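Local coordinates for conserved protein (Methanothermobacter thermautotrophicus, PDB 1I36), which is of unknown function but binds NADP and resembles 3-hydroxyacid dehydrogenases, so that it is probably an NADP-dependent oxidoreductase, at residues A[16-21]-A[120-125]; A[83-88]-A[133-138]; A[93-98]-A[105-110]; A[111-116]-A[160-165]. The protein carries 1 engineered substitution. All blocks are in the same frame, centred on the assembly; numbering follows the deposited sequence.

Interaction 1 of 4, residues A[16-21]-A[120-125]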
# COMPACT_ATOMS: atom_id res chain seq x y z
N ALA A 16 34.81 -1.91 -1.39
CA ALA A 16 36.25 -2.14 -1.32
C ALA A 16 36.89 -1.38 -0.16
O ALA A 16 37.73 -1.92 0.56
CB ALA A 16 36.91 -1.75 -2.63
N SER A 17 36.46 -0.14 0.05
CA SER A 17 36.97 0.70 1.12
C SER A 17 36.72 0.06 2.50
O SER A 17 37.63 0.05 3.37
CB SER A 17 36.30 2.07 1.01
OG SER A 17 36.78 2.97 1.96
N ARG A 18 35.54 -0.51 2.69
CA ARG A 18 35.17 -1.17 3.95
C ARG A 18 36.01 -2.43 4.16
O ARG A 18 36.57 -2.66 5.25
CB ARG A 18 33.68 -1.52 3.97
CG ARG A 18 33.19 -2.33 5.18
CD ARG A 18 33.54 -1.63 6.51
NE ARG A 18 32.91 -0.32 6.63
CZ ARG A 18 31.63 -0.14 6.93
NH1 ARG A 18 30.83 -1.18 7.12
NH2 ARG A 18 31.16 1.09 7.14
N LEU A 19 36.09 -3.25 3.12
CA LEU A 19 36.86 -4.49 3.18
C LEU A 19 38.35 -4.23 3.46
O LEU A 19 38.99 -4.93 4.25
CB LEU A 19 36.72 -5.25 1.84
CG LEU A 19 35.31 -5.75 1.46
CD1 LEU A 19 35.33 -6.29 0.05
CD2 LEU A 19 34.86 -6.85 2.42
N ARG A 20 38.91 -3.23 2.79
CA ARG A 20 40.31 -2.89 2.97
C ARG A 20 40.62 -2.46 4.42
O ARG A 20 41.62 -2.88 4.99
CB ARG A 20 40.71 -1.79 1.99
CG ARG A 20 42.20 -1.61 1.87
CD ARG A 20 42.58 -0.63 0.77
NE ARG A 20 44.02 -0.62 0.57
CZ ARG A 20 44.88 0.05 1.34
NH1 ARG A 20 44.44 0.78 2.36
NH2 ARG A 20 46.18 -0.10 1.14
N SER A 21 39.74 -1.66 5.01
CA SER A 21 39.90 -1.19 6.38
C SER A 21 39.85 -2.37 7.36
O SER A 21 40.34 -2.26 8.49
CB SER A 21 38.81 -0.18 6.73
OG SER A 21 37.52 -0.79 6.80
N GLY A 120 26.31 3.87 2.84
CA GLY A 120 27.69 3.42 2.72
C GLY A 120 27.79 1.89 2.75
O GLY A 120 26.83 1.16 2.40
N ALA A 121 28.93 1.39 3.21
CA ALA A 121 29.16 -0.05 3.26
C ALA A 121 28.26 -0.80 4.24
O ALA A 121 28.26 -2.03 4.25
CB ALA A 121 30.63 -0.34 3.54
N ASP A 122 27.49 -0.06 5.05
CA ASP A 122 26.55 -0.65 6.01
C ASP A 122 25.25 -1.11 5.34
O ASP A 122 24.36 -1.67 5.98
CB ASP A 122 26.17 0.36 7.09
CG ASP A 122 27.24 0.54 8.12
OD1 ASP A 122 28.27 -0.18 8.06
OD2 ASP A 122 27.04 1.37 9.02
N ILE A 123 25.14 -0.85 4.05
CA ILE A 123 23.95 -1.19 3.30
C ILE A 123 23.62 -2.67 3.39
O ILE A 123 24.52 -3.51 3.40
CB ILE A 123 24.11 -0.73 1.83
CG1 ILE A 123 22.76 -0.71 1.13
CG2 ILE A 123 25.19 -1.53 1.09
CD1 ILE A 123 21.80 0.22 1.78
N ARG A 124 22.34 -2.99 3.56
CA ARG A 124 21.93 -4.38 3.59
C ARG A 124 21.99 -4.91 2.15
O ARG A 124 21.55 -4.24 1.19
CB ARG A 124 20.51 -4.53 4.14
CG ARG A 124 19.89 -5.95 4.02
CD ARG A 124 20.75 -7.10 4.58
NE ARG A 124 21.23 -6.91 5.96
CZ ARG A 124 20.53 -7.17 7.06
NH1 ARG A 124 19.29 -7.63 6.98
NH2 ARG A 124 21.10 -7.04 8.26
N ILE A 125 22.62 -6.07 2.01
CA ILE A 125 22.72 -6.71 0.71
C ILE A 125 22.11 -8.10 0.87
O ILE A 125 22.50 -8.84 1.77
CB ILE A 125 24.20 -6.87 0.31
CG1 ILE A 125 24.83 -5.51 0.08
CG2 ILE A 125 24.34 -7.78 -0.93
CD1 ILE A 125 26.35 -5.62 -0.06
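Helix 10-21, the first helix of the NADP-binding Rossmann domain, meets the short 3-10 turn 121-122 ahead of strand 124-128 through the folded side chain of Arg-18. The chain leaves the backbone with CG anti to N (chi1 175°) and then bends at chi2 and chi3, which curls the guanidinium back over Ala-121. The methyl Ala-121 CB sits over the centre of one guanidinium face, 3.5 Å from Arg-18 CZ, and also presses on Arg-18 CB at 3.3 Å. At the edge of the same group, and in its plane, lies one oxygen, Asp-122 OD1. Both terminal nitrogens converge on it: Arg-18 NH1 reaches Asp-122 OD1 at 2.9 Å in a salt bridge, and Arg-18 NH2 makes a longer, more bent bond of 3.3 Å to the same Asp-122 OD1. The guanidinium and carboxylate planes are 62° apart. NH1 also donates to the carbonyl of Gly-142. A methionine in place of Arg-18 would probably leave the Asp-122 charge without its mate and the Gly-142 carbonyl without this donor. The arrangement, a salt bridge at the guanidinium edge with a methyl on its face, joins the first Rossmann helix to the turn before strand 124-128.

Interaction 2 of 4, residues A[83-88]-A[133-138]. With NAP (NADP nicotinamide-adenine-dinucleotide phosphate), chain C.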
# COMPACT_ATOMS: atom_id res chain seq x y z
N ILE A 83 34.00 -17.74 -6.33
CA ILE A 83 32.62 -17.24 -6.38
C ILE A 83 32.56 -15.91 -7.15
O ILE A 83 33.39 -15.03 -6.98
CB ILE A 83 32.07 -17.05 -4.96
CG1 ILE A 83 31.83 -18.42 -4.36
CG2 ILE A 83 30.74 -16.32 -4.97
CD1 ILE A 83 31.74 -18.34 -2.90
N TYR A 84 31.58 -15.83 -8.03
CA TYR A 84 31.34 -14.64 -8.85
C TYR A 84 30.02 -14.03 -8.32
O TYR A 84 28.97 -14.67 -8.32
CB TYR A 84 31.17 -15.06 -10.31
CG TYR A 84 31.05 -13.87 -11.25
CD1 TYR A 84 29.79 -13.35 -11.59
CD2 TYR A 84 32.17 -13.32 -11.84
CE1 TYR A 84 29.65 -12.33 -12.51
CE2 TYR A 84 32.06 -12.29 -12.77
CZ TYR A 84 30.79 -11.80 -13.10
OH TYR A 84 30.68 -10.81 -14.03
N VAL A 85 30.14 -12.82 -7.78
CA VAL A 85 29.03 -12.09 -7.18
C VAL A 85 28.57 -10.97 -8.09
O VAL A 85 29.29 -10.02 -8.33
CB VAL A 85 29.47 -11.52 -5.83
CG1 VAL A 85 28.28 -10.91 -5.09
CG2 VAL A 85 30.09 -12.65 -4.98
N ASP A 86 27.38 -11.13 -8.66
CA ASP A 86 26.85 -10.12 -9.55
C ASP A 86 25.92 -9.20 -8.75
O ASP A 86 24.88 -9.63 -8.23
CB ASP A 86 26.14 -10.76 -10.74
CG ASP A 86 25.78 -9.72 -11.82
OD1 ASP A 86 25.05 -8.76 -11.52
OD2 ASP A 86 26.23 -9.86 -12.97
N ILE A 87 26.29 -7.92 -8.70
CA ILE A 87 25.51 -6.97 -7.93
C ILE A 87 24.89 -5.90 -8.83
O ILE A 87 24.35 -4.91 -8.36
CB ILE A 87 26.39 -6.37 -6.79
CG1 ILE A 87 25.52 -5.88 -5.63
CG2 ILE A 87 27.31 -5.26 -7.32
CD1 ILE A 87 26.34 -5.67 -4.32
N ASN A 88 24.84 -6.19 -10.13
CA ASN A 88 24.28 -5.24 -11.08
C ASN A 88 22.74 -5.20 -11.09
O ASN A 88 22.07 -6.19 -10.81
CB ASN A 88 24.80 -5.51 -12.48
CG ASN A 88 26.31 -5.51 -12.55
OD1 ASN A 88 26.94 -4.47 -12.40
ND2 ASN A 88 26.90 -6.68 -12.75
N GLU A 133 26.00 -18.32 1.11
CA GLU A 133 26.55 -18.40 2.46
C GLU A 133 28.04 -18.12 2.46
O GLU A 133 28.57 -17.51 3.38
CB GLU A 133 26.34 -19.80 3.03
CG GLU A 133 24.94 -20.14 3.44
CD GLU A 133 24.90 -21.47 4.19
OE1 GLU A 133 25.68 -21.62 5.17
OE2 GLU A 133 24.13 -22.37 3.78
N GLU A 134 28.72 -18.55 1.40
CA GLU A 134 30.16 -18.33 1.30
C GLU A 134 30.48 -16.84 1.09
O GLU A 134 31.43 -16.31 1.68
CB GLU A 134 30.74 -19.21 0.20
CG GLU A 134 32.26 -19.17 0.02
CD GLU A 134 33.05 -19.67 1.23
OE1 GLU A 134 32.54 -20.54 1.99
OE2 GLU A 134 34.19 -19.17 1.40
N PHE A 135 29.65 -16.15 0.31
CA PHE A 135 29.81 -14.71 0.07
C PHE A 135 29.53 -13.99 1.41
O PHE A 135 30.20 -13.02 1.75
CB PHE A 135 28.78 -14.28 -0.98
CG PHE A 135 28.64 -12.78 -1.16
CD1 PHE A 135 29.75 -11.97 -1.39
CD2 PHE A 135 27.39 -12.17 -1.08
CE1 PHE A 135 29.62 -10.60 -1.55
CE2 PHE A 135 27.24 -10.82 -1.24
CZ PHE A 135 28.35 -10.02 -1.47
N MET A 136 28.55 -14.49 2.16
CA MET A 136 28.15 -13.89 3.44
C MET A 136 29.27 -13.87 4.49
O MET A 136 29.23 -13.08 5.43
CB MET A 136 26.89 -14.58 3.98
CG MET A 136 26.18 -13.76 5.09
SD MET A 136 24.67 -14.52 5.68
CE MET A 136 24.53 -13.79 7.34
N LYS A 137 30.30 -14.70 4.30
CA LYS A 137 31.45 -14.70 5.19
C LYS A 137 32.14 -13.32 5.15
O LYS A 137 32.84 -12.96 6.10
CB LYS A 137 32.44 -15.80 4.77
CG LYS A 137 31.94 -17.18 5.17
CD LYS A 137 32.88 -18.31 4.79
CE LYS A 137 32.32 -19.65 5.30
NZ LYS A 137 33.06 -20.84 4.77
N LEU A 138 31.93 -12.54 4.09
CA LEU A 138 32.51 -11.20 4.01
C LEU A 138 31.93 -10.28 5.10
O LEU A 138 32.41 -9.16 5.30
CB LEU A 138 32.31 -10.58 2.61
CG LEU A 138 33.14 -11.28 1.51
CD1 LEU A 138 33.01 -10.56 0.15
CD2 LEU A 138 34.59 -11.34 1.92
PA NAP C . 29.34 3.62 -11.66
O1A NAP C . 28.40 3.52 -12.76
O2A NAP C . 29.32 4.20 -10.33
O5B NAP C . 30.47 2.38 -11.72
C5B NAP C . 30.56 1.22 -12.74
C4B NAP C . 31.98 1.35 -13.05
O4B NAP C . 32.05 0.06 -14.02
C3B NAP C . 32.52 1.94 -13.99
O3B NAP C . 33.32 2.39 -12.99
C2B NAP C . 33.29 1.74 -15.24
O2B NAP C . 34.45 2.02 -15.63
C1B NAP C . 33.02 0.36 -15.09
N9A NAP C . 32.67 -0.28 -16.37
C8A NAP C . 31.83 -0.02 -17.46
N7A NAP C . 31.97 -0.93 -18.40
C5A NAP C . 32.92 -1.82 -17.93
C6A NAP C . 33.50 -3.00 -18.48
N6A NAP C . 33.16 -3.47 -19.69
N1A NAP C . 34.45 -3.67 -17.72
C2A NAP C . 34.82 -3.21 -16.49
N3A NAP C . 34.31 -2.10 -15.92
C4A NAP C . 33.35 -1.45 -16.70
O3 NAP C . 28.18 2.55 -11.11
PN NAP C . 27.67 2.02 -9.57
O1N NAP C . 26.77 3.07 -8.99
O2N NAP C . 28.94 1.71 -8.90
O5D NAP C . 26.87 0.66 -9.66
C5D NAP C . 27.49 -0.56 -10.15
C4D NAP C . 26.40 -1.60 -10.33
O4D NAP C . 25.57 -1.88 -9.16
C3D NAP C . 25.37 -1.26 -11.44
O3D NAP C . 24.94 -2.39 -12.27
C2D NAP C . 24.20 -0.66 -10.73
O2D NAP C . 22.99 -0.78 -11.43
C1D NAP C . 24.23 -1.42 -9.38
N1N NAP C . 23.64 -0.68 -8.25
C2N NAP C . 24.15 0.57 -7.87
C3N NAP C . 23.51 1.19 -6.75
C7N NAP C . 23.94 2.48 -6.25
O7N NAP C . 23.38 3.01 -5.27
N7N NAP C . 24.98 3.16 -6.80
C4N NAP C . 22.42 0.55 -6.13
C5N NAP C . 21.94 -0.65 -6.52
C6N NAP C . 22.54 -1.27 -7.58
P2B NAP C . 34.51 3.44 -16.48
O1X NAP C . 34.32 4.60 -15.55
O2X NAP C . 35.84 3.34 -17.01
O3X NAP C . 33.41 3.40 -17.42
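Both methyls of Val-85 stand on one face of the Phe-135 ring, and no hydrogen bond crosses between residues 83-88 and 133-138. Val-85 CG1 stands over the ring in a CH-pi contact, 3.8 Å from the ring centroid and 15° off the ring normal. Val-85 CG2 lies over the rim nearer the root of the ring, 3.7 Å from Phe-135 CD1. The two side chains cross at about a right angle. Phe-135 reaches the strand because its CG is anti to the backbone N (chi1 169°), which extends the ring from the helix toward the sheet. This is the usual layering of a Rossmann-type domain, with helix 132-136 packed on strand 83-86, and the ring also touches Ile-145 of strand 144-147. The modelled approach of the Ile-83 end to Glu-134 is too close to be trusted and remains doubtful. The Glu-134 carboxylate is met by Lys-137 NZ, three residues on, in a salt bridge to Glu-134 OE1 (2.8 Å). Beyond the packed part of the strand, the chain turns toward the coenzyme. Asp-86 OD1 accepts from Asn-88 N at 2.9 Å, forming an Asx turn, while weak bonds run from Asn-88 ND2 to both oxygens of the Asp-86 carboxylate. ND2 is also hydrogen-bonded to Ser-62 OG, which restrains the rotation of the amide. Its other end, Asn-88 OD1, accepts a hydrogen bond of 2.9 Å from the ribose hydroxyl O3D of NADP.

Interaction 3 of 4, residues A[93-98]-A[105-110]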
# COMPACT_ATOMS: atom_id res chain seq x y z
N GLU A 93 15.90 -12.78 -14.88
CA GLU A 93 16.25 -13.71 -15.97
C GLU A 93 17.66 -13.39 -16.50
O GLU A 93 18.41 -14.30 -16.84
CB GLU A 93 15.23 -13.71 -17.10
CG GLU A 93 15.40 -14.86 -18.12
CD GLU A 93 15.37 -16.28 -17.49
OE1 GLU A 93 16.17 -17.13 -17.89
OE2 GLU A 93 14.54 -16.58 -16.63
N THR A 94 18.04 -12.11 -16.54
CA THR A 94 19.39 -11.73 -16.99
C THR A 94 20.43 -12.30 -16.01
O THR A 94 21.52 -12.77 -16.43
CB THR A 94 19.51 -10.19 -17.15
OG1 THR A 94 18.42 -9.73 -17.93
CG2 THR A 94 20.80 -9.80 -17.92
N VAL A 95 20.10 -12.29 -14.71
CA VAL A 95 20.97 -12.84 -13.67
C VAL A 95 21.16 -14.36 -13.91
O VAL A 95 22.29 -14.88 -13.86
CB VAL A 95 20.32 -12.62 -12.24
CG1 VAL A 95 21.20 -13.24 -11.15
CG2 VAL A 95 20.20 -11.10 -11.93
N ARG A 96 20.07 -15.05 -14.21
CA ARG A 96 20.12 -16.50 -14.44
C ARG A 96 21.02 -16.79 -15.65
O ARG A 96 21.77 -17.77 -15.64
CB ARG A 96 18.71 -17.07 -14.67
CG ARG A 96 17.77 -16.99 -13.44
CD ARG A 96 16.41 -17.70 -13.66
NE ARG A 96 15.50 -17.34 -12.57
CZ ARG A 96 14.57 -16.38 -12.64
NH1 ARG A 96 14.39 -15.72 -13.77
NH2 ARG A 96 13.96 -15.97 -11.54
N MET A 97 20.98 -15.94 -16.68
CA MET A 97 21.83 -16.11 -17.86
C MET A 97 23.27 -15.80 -17.52
O MET A 97 24.20 -16.47 -17.99
CB MET A 97 21.31 -15.25 -19.02
CG MET A 97 19.94 -15.74 -19.50
SD MET A 97 19.92 -17.54 -19.99
CE MET A 97 19.26 -18.23 -18.65
N ALA A 98 23.49 -14.76 -16.71
CA ALA A 98 24.86 -14.43 -16.30
C ALA A 98 25.42 -15.62 -15.50
O ALA A 98 26.59 -15.96 -15.64
CB ALA A 98 24.89 -13.16 -15.46
N GLY A 105 32.72 -21.71 -11.94
CA GLY A 105 32.71 -21.14 -10.61
C GLY A 105 31.33 -21.12 -10.00
O GLY A 105 30.40 -21.65 -10.58
N GLY A 106 31.22 -20.61 -8.79
CA GLY A 106 29.92 -20.52 -8.16
C GLY A 106 29.41 -19.11 -8.43
O GLY A 106 30.19 -18.15 -8.48
N PHE A 107 28.11 -18.96 -8.63
CA PHE A 107 27.55 -17.65 -8.91
C PHE A 107 26.63 -17.24 -7.76
O PHE A 107 25.82 -18.03 -7.31
CB PHE A 107 26.73 -17.69 -10.19
CG PHE A 107 26.15 -16.35 -10.59
CD1 PHE A 107 24.96 -15.89 -10.04
CD2 PHE A 107 26.76 -15.59 -11.56
CE1 PHE A 107 24.39 -14.68 -10.47
CE2 PHE A 107 26.19 -14.36 -12.00
CZ PHE A 107 25.00 -13.93 -11.45
N VAL A 108 26.72 -15.98 -7.37
CA VAL A 108 25.87 -15.43 -6.31
C VAL A 108 25.15 -14.19 -6.82
O VAL A 108 25.77 -13.28 -7.38
CB VAL A 108 26.73 -15.01 -5.07
CG1 VAL A 108 25.82 -14.34 -3.99
CG2 VAL A 108 27.37 -16.29 -4.45
N ASP A 109 23.82 -14.17 -6.68
CA ASP A 109 23.01 -13.01 -7.10
C ASP A 109 22.97 -12.12 -5.83
O ASP A 109 22.38 -12.53 -4.85
CB ASP A 109 21.60 -13.52 -7.43
CG ASP A 109 20.62 -12.43 -7.75
OD1 ASP A 109 21.02 -11.25 -7.88
OD2 ASP A 109 19.42 -12.76 -7.86
N ALA A 110 23.67 -10.99 -5.82
CA ALA A 110 23.61 -10.10 -4.64
C ALA A 110 22.72 -8.92 -5.05
O ALA A 110 22.80 -8.48 -6.18
CB ALA A 110 25.01 -9.59 -4.28
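Val-95 of helix 92-101 presses one methyl, CG1, against two neighbours on strand 106-112: it is 3.6 Å from Phe-107 CE1 and 3.5 Å from Asp-109 CG. These elements belong to the beta-alpha-beta unit of strand 83-86, helix 92-101 and strand 106-112, a crossover of the Rossmann-type sheet, and the short helix and strand segments run nearly antiparallel, at 160°, with their axes 9.3 Å apart. The methyl arrives at the edge of the Phe-107 ring, near its plane, and the two side chains cross at about a right angle. One turn further along the helix, Ala-98 CB meets the ring at Phe-107 CE2, 3.9 Å away, so that the outer end of the ring is contacted by residues three apart on one helical face. Phe-107 gains this reach from a first torsion of -178°, with CG opposite the backbone N, which carries the ring out from the strand toward the helix.

In the next shell, Ile-102 and Pro-152 pack on the same ring, and Asp-86 of strand 83-86 touches it. Ala-98 continues on to Leu-70 and Ala-73 of helix 69-77, while Val-95 rests on Ile-90. The buried carboxylate of Asp-109 turns its polar end to other partners: OD1 is hydrogen-bonded to Ser-156 OG, and OD2 has a weak bond from the backbone N of Gly-153. Both carboxylate oxygens are thus supplied from outside the contact, although each still lies 3.8 Å from Val-95 CG1.

Interaction 4 of 4, residues A[111-116]-A[160-165]. With NAP (NADP nicotinamide-adenine-dinucleotide phosphate), chain C.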
# COMPACT_ATOMS: atom_id res chain seq x y z
N ALA A 111 21.89 -8.41 -4.14
CA ALA A 111 21.02 -7.27 -4.47
C ALA A 111 21.12 -6.26 -3.32
O ALA A 111 20.88 -6.60 -2.15
CB ALA A 111 19.56 -7.73 -4.66
N ILE A 112 21.45 -5.03 -3.68
CA ILE A 112 21.60 -3.92 -2.74
C ILE A 112 20.18 -3.46 -2.39
O ILE A 112 19.40 -3.11 -3.28
CB ILE A 112 22.42 -2.78 -3.38
CG1 ILE A 112 23.88 -3.24 -3.52
CG2 ILE A 112 22.39 -1.52 -2.47
CD1 ILE A 112 24.80 -2.25 -4.28
N MET A 113 19.85 -3.51 -1.11
CA MET A 113 18.52 -3.16 -0.62
C MET A 113 18.41 -1.77 0.00
O MET A 113 17.72 -1.59 1.00
CB MET A 113 18.08 -4.22 0.42
CG MET A 113 17.99 -5.63 -0.15
SD MET A 113 16.86 -5.63 -1.51
CE MET A 113 15.31 -5.65 -0.69
N GLY A 114 19.04 -0.80 -0.62
CA GLY A 114 18.99 0.55 -0.09
C GLY A 114 19.80 1.53 -0.91
O GLY A 114 20.03 1.33 -2.11
N SER A 115 20.24 2.59 -0.24
CA SER A 115 21.02 3.64 -0.87
C SER A 115 22.51 3.53 -0.51
O SER A 115 22.87 3.70 0.64
CB SER A 115 20.49 5.01 -0.42
OG SER A 115 21.36 6.07 -0.83
N VAL A 116 23.34 3.24 -1.50
CA VAL A 116 24.78 3.14 -1.26
C VAL A 116 25.27 4.48 -0.73
O VAL A 116 26.02 4.55 0.25
CB VAL A 116 25.55 2.77 -2.57
CG1 VAL A 116 27.04 2.76 -2.33
CG2 VAL A 116 25.11 1.39 -3.06
N MET A 160 13.28 -6.40 -6.70
CA MET A 160 12.36 -5.84 -7.70
C MET A 160 10.91 -5.91 -7.17
O MET A 160 10.13 -4.99 -7.40
CB MET A 160 12.49 -6.65 -9.00
CG MET A 160 11.44 -6.42 -10.05
SD MET A 160 9.79 -7.29 -9.89
CE MET A 160 10.06 -8.88 -10.67
N LEU A 161 10.56 -6.99 -6.49
CA LEU A 161 9.20 -7.12 -5.95
C LEU A 161 8.92 -6.11 -4.85
O LEU A 161 7.83 -5.51 -4.81
CB LEU A 161 8.94 -8.55 -5.47
CG LEU A 161 8.83 -9.49 -6.67
CD1 LEU A 161 8.87 -10.94 -6.23
CD2 LEU A 161 7.53 -9.21 -7.43
N ARG A 162 9.91 -5.87 -3.99
CA ARG A 162 9.77 -4.88 -2.93
C ARG A 162 9.62 -3.50 -3.56
O ARG A 162 8.81 -2.68 -3.10
CB ARG A 162 10.98 -4.87 -1.99
CG ARG A 162 10.83 -3.82 -0.86
CD ARG A 162 11.89 -3.87 0.22
NE ARG A 162 12.96 -2.91 -0.02
CZ ARG A 162 13.91 -2.59 0.85
NH1 ARG A 162 13.94 -3.14 2.07
NH2 ARG A 162 14.91 -1.79 0.48
N SER A 163 10.41 -3.25 -4.59
CA SER A 163 10.40 -1.99 -5.31
C SER A 163 9.06 -1.77 -5.99
O SER A 163 8.47 -0.67 -5.92
CB SER A 163 11.54 -1.98 -6.35
OG SER A 163 11.50 -0.80 -7.13
N SER A 164 8.54 -2.82 -6.59
CA SER A 164 7.26 -2.78 -7.28
C SER A 164 6.14 -2.39 -6.30
O SER A 164 5.29 -1.55 -6.61
CB SER A 164 6.96 -4.15 -7.87
OG SER A 164 5.75 -4.09 -8.60
N TYR A 165 6.16 -2.99 -5.12
CA TYR A 165 5.13 -2.72 -4.11
C TYR A 165 5.23 -1.29 -3.57
O TYR A 165 4.25 -0.52 -3.64
CB TYR A 165 5.23 -3.73 -2.95
CG TYR A 165 4.19 -3.49 -1.87
CD1 TYR A 165 4.50 -2.74 -0.75
CD2 TYR A 165 2.91 -4.02 -1.99
CE1 TYR A 165 3.55 -2.51 0.25
CE2 TYR A 165 1.94 -3.79 -1.00
CZ TYR A 165 2.26 -3.04 0.11
OH TYR A 165 1.33 -2.80 1.10
PA NAP C . 29.34 3.62 -11.66
O1A NAP C . 28.40 3.52 -12.76
O2A NAP C . 29.32 4.20 -10.33
O5B NAP C . 30.47 2.38 -11.72
C5B NAP C . 30.56 1.22 -12.74
C4B NAP C . 31.98 1.35 -13.05
O4B NAP C . 32.05 0.06 -14.02
C3B NAP C . 32.52 1.94 -13.99
O3B NAP C . 33.32 2.39 -12.99
C2B NAP C . 33.29 1.74 -15.24
O2B NAP C . 34.45 2.02 -15.63
C1B NAP C . 33.02 0.36 -15.09
N9A NAP C . 32.67 -0.28 -16.37
C8A NAP C . 31.83 -0.02 -17.46
N7A NAP C . 31.97 -0.93 -18.40
C5A NAP C . 32.92 -1.82 -17.93
C6A NAP C . 33.50 -3.00 -18.48
N6A NAP C . 33.16 -3.47 -19.69
N1A NAP C . 34.45 -3.67 -17.72
C2A NAP C . 34.82 -3.21 -16.49
N3A NAP C . 34.31 -2.10 -15.92
C4A NAP C . 33.35 -1.45 -16.70
O3 NAP C . 28.18 2.55 -11.11
PN NAP C . 27.67 2.02 -9.57
O1N NAP C . 26.77 3.07 -8.99
O2N NAP C . 28.94 1.71 -8.90
O5D NAP C . 26.87 0.66 -9.66
C5D NAP C . 27.49 -0.56 -10.15
C4D NAP C . 26.40 -1.60 -10.33
O4D NAP C . 25.57 -1.88 -9.16
C3D NAP C . 25.37 -1.26 -11.44
O3D NAP C . 24.94 -2.39 -12.27
C2D NAP C . 24.20 -0.66 -10.73
O2D NAP C . 22.99 -0.78 -11.43
C1D NAP C . 24.23 -1.42 -9.38
N1N NAP C . 23.64 -0.68 -8.25
C2N NAP C . 24.15 0.57 -7.87
C3N NAP C . 23.51 1.19 -6.75
C7N NAP C . 23.94 2.48 -6.25
O7N NAP C . 23.38 3.01 -5.27
N7N NAP C . 24.98 3.16 -6.80
C4N NAP C . 22.42 0.55 -6.13
C5N NAP C . 21.94 -0.65 -6.52
C6N NAP C . 22.54 -1.27 -7.58
P2B NAP C . 34.51 3.44 -16.48
O1X NAP C . 34.32 4.60 -15.55
O2X NAP C . 35.84 3.34 -17.01
O3X NAP C . 33.41 3.40 -17.42
O HOH W 1 16.47 -2.79 3.92
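The end of strand 106-112 and the turn that follows it border the nicotinamide end of the NADP pocket, and here they are joined to the long helix 154-182. Arg-162 and Met-113 carry the contact. Arg-162 NH2 donates to the backbone oxygen Met-113 O at 2.9 Å, but the bond is far from straight: the N-H...O angle is 132°, and the donor stands 60° out of the carbonyl plane. The methionine side chain bends at chi2 and chi3, which brings its terminal methyl over the centre of one guanidinium face, with Met-113 CE 3.7 Å from Arg-162 NE. Met-113 thus meets the arginine at two places, by a hydrogen bond at its carbonyl and by packing of its methyl. A water in the guanidinium plane accepts from Arg-162 NH1 at 3.2 Å and makes a weak bond back to Met-113 O. With a leucine in place of Arg-162, the Met-113 carbonyl is likely to lose its side-chain donor and the methionine methyl the flat group it lies on.

On the coenzyme side of the same segment, Ile-112 CB lies 3.8 Å from C5N of the nicotinamide ring, and Val-116 CG2 lies 3.2 Å from the carboxamide oxygen O7N. Ile-112 and Val-116 also rest on Val-11 of helix 10-21, while Leu-161 and Ser-164 of the long helix pack on helix 216-231. Met-192 and Leu-193 of the second subunit pack on Met-113 and Arg-162 respectively, placing this junction between the coenzyme domain, the helical region and the dimer partner.

How the interactions relate
All four contacts reach the mixed Rossmann-type sheet. Interactions 2 and 3 are close, with centres about 10 Å apart, and meet through backbone pairing of neighbouring strands 83-86 and 106-112; interaction 3 falls within the chain span bridged by interaction 2. Interactions 3 and 4 use successive parts of strand 106-112, with centres about 17 Å apart, and follow one another in sequence. The centres of interactions 1 and 3 are about 21 Å apart, and strand 124-128 of interaction 1 runs antiparallel beside 106-112. Segments of interactions 1, 2 and 4 alternate along the chain, interlocking distant parts. Interactions 2 and 4 both touch NADP, so the ends of two neighbouring strands carry its ribose and nicotinamide contacts, and the second also meets the long helix.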